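Local coordinates for programmed cell death 6-interacting protein (PDB 5WA1), which sorts cargo into multivesicular bodies and acts in cytokinesis and membrane repair, its Bro1 domain binding the CHMP4 proteins of ESCRT-III, at residues V36-P41 with E65-L70. Residues are numbered along the deposited sequence; the frame is centred on the assembly and turned at random.
Sequences VDLAKP and EELSKL
Ser68 and Leu38 meet where the start of helix 39-49 rests on the side of helix 56-75, in the helical Bro1 domain. Ser68 OG accepts a weak hydrogen bond from Leu38 N, 3.1 Å long and bent to 135° at the hydrogen. The serine hydroxyl sits anti to its own backbone N (chi1 -162°), which carries OG across to the turn before the helix. Ser68 CB also lies against the backbone, 3.7 Å from Ala39 N.

On one flank the contact is apolar. Leu38 and Leu67 cross at a slant, and one methyl does the touching: Leu38 CD1 is 3.8 Å from Leu67 CG, with Leu67 CD2 slightly farther off. Tyr92 of helix 83-97 and Leu112 also pack on Leu38, while Gln95 and Ile99 touch Leu67. Through these leucines the turn and helix 56-75 both meet helix 83-97 and nearby loops.

Glu65 reaches Ala39 differently. Its chain is bent, and both carboxylate oxygens lie near the methyl, with Ala39 CB 3.8 Å from Glu65 OE2.

Asp37 comes just before the turn into the helix. Its carboxylate is near that of Glu65 without touching it. Its side chain accepts a capping bond that is itself weak: Ala39 N donates to Asp37 OD1 over 3.2 Å at 131°.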
# COMPACT_ATOMS: atom_id res chain seq x y z
N VAL A 36 -14.67 -3.05 23.40
CA VAL A 36 -14.55 -4.28 24.18
C VAL A 36 -13.80 -3.97 25.47
O VAL A 36 -12.79 -3.26 25.47
CB VAL A 36 -13.83 -5.38 23.37
CG1 VAL A 36 -13.37 -6.51 24.28
CG2 VAL A 36 -14.76 -5.92 22.29
N ASP A 37 -14.29 -4.53 26.58
CA ASP A 37 -13.61 -4.39 27.88
C ASP A 37 -12.53 -5.47 27.97
O ASP A 37 -12.78 -6.59 28.41
CB ASP A 37 -14.61 -4.51 29.03
CG ASP A 37 -13.93 -4.44 30.39
OD1 ASP A 37 -12.79 -3.93 30.46
OD2 ASP A 37 -14.53 -4.89 31.38
N LEU A 38 -11.32 -5.11 27.55
CA LEU A 38 -10.21 -6.06 27.63
C LEU A 38 -9.81 -6.36 29.06
O LEU A 38 -9.28 -7.45 29.34
CB LEU A 38 -8.99 -5.51 26.88
CG LEU A 38 -8.99 -5.62 25.36
CD1 LEU A 38 -7.60 -5.29 24.81
CD2 LEU A 38 -9.44 -7.01 24.94
N ALA A 39 -10.04 -5.43 29.98
CA ALA A 39 -9.50 -5.55 31.33
C ALA A 39 -10.12 -6.73 32.07
O ALA A 39 -9.41 -7.64 32.51
CB ALA A 39 -9.72 -4.24 32.10
N LYS A 40 -11.45 -6.73 32.20
CA LYS A 40 -12.14 -7.69 33.06
C LYS A 40 -11.77 -9.15 32.80
O LYS A 40 -11.43 -9.85 33.77
CB LYS A 40 -13.66 -7.48 32.93
CG LYS A 40 -14.46 -7.98 34.11
CD LYS A 40 -15.92 -7.54 34.01
CE LYS A 40 -16.64 -7.70 35.34
NZ LYS A 40 -16.07 -6.83 36.39
N PRO A 41 -11.79 -9.67 31.57
CA PRO A 41 -11.45 -11.09 31.37
C PRO A 41 -9.98 -11.40 31.64
O PRO A 41 -9.65 -12.57 31.88
CB PRO A 41 -11.80 -11.35 29.90
CG PRO A 41 -12.65 -10.19 29.48
CD PRO A 41 -12.17 -9.04 30.29
N GLU A 65 -5.44 -2.90 32.62
CA GLU A 65 -6.21 -1.67 32.48
C GLU A 65 -5.60 -0.76 31.41
O GLU A 65 -6.32 -0.09 30.67
CB GLU A 65 -6.27 -0.94 33.82
CG GLU A 65 -7.49 -0.06 33.95
CD GLU A 65 -8.76 -0.88 33.99
OE1 GLU A 65 -8.85 -1.79 34.84
OE2 GLU A 65 -9.66 -0.62 33.17
N GLU A 66 -4.27 -0.73 31.33
CA GLU A 66 -3.62 0.09 30.30
C GLU A 66 -3.80 -0.51 28.91
O GLU A 66 -3.79 0.22 27.92
CB GLU A 66 -2.14 0.26 30.62
CG GLU A 66 -1.85 1.28 31.72
CD GLU A 66 -2.39 2.66 31.39
OE1 GLU A 66 -3.29 3.14 32.10
OE2 GLU A 66 -1.90 3.27 30.41
N LEU A 67 -3.95 -1.84 28.82
CA LEU A 67 -4.13 -2.45 27.51
C LEU A 67 -5.52 -2.17 26.96
O LEU A 67 -5.68 -1.90 25.76
CB LEU A 67 -3.87 -3.95 27.58
CG LEU A 67 -4.11 -4.62 26.22
CD1 LEU A 67 -3.18 -4.04 25.16
CD2 LEU A 67 -3.98 -6.13 26.30
N SER A 68 -6.54 -2.25 27.82
CA SER A 68 -7.89 -1.91 27.39
C SER A 68 -7.96 -0.45 26.95
O SER A 68 -8.61 -0.12 25.95
CB SER A 68 -8.89 -2.19 28.52
OG SER A 68 -10.22 -2.26 28.00
N LYS A 69 -7.30 0.44 27.70
CA LYS A 69 -7.22 1.84 27.31
C LYS A 69 -6.53 1.98 25.96
O LYS A 69 -6.97 2.75 25.11
CB LYS A 69 -6.47 2.63 28.39
CG LYS A 69 -6.10 4.05 28.01
CD LYS A 69 -5.39 4.73 29.18
CE LYS A 69 -4.87 6.11 28.82
NZ LYS A 69 -4.20 6.76 29.99
N LEU A 70 -5.45 1.22 25.75
CA LEU A 70 -4.72 1.29 24.49
C LEU A 70 -5.59 0.84 23.32
O LEU A 70 -5.51 1.41 22.23
CB LEU A 70 -3.44 0.44 24.56
CG LEU A 70 -2.65 0.28 23.26
CD1 LEU A 70 -2.26 1.65 22.70
CD2 LEU A 70 -1.41 -0.58 23.47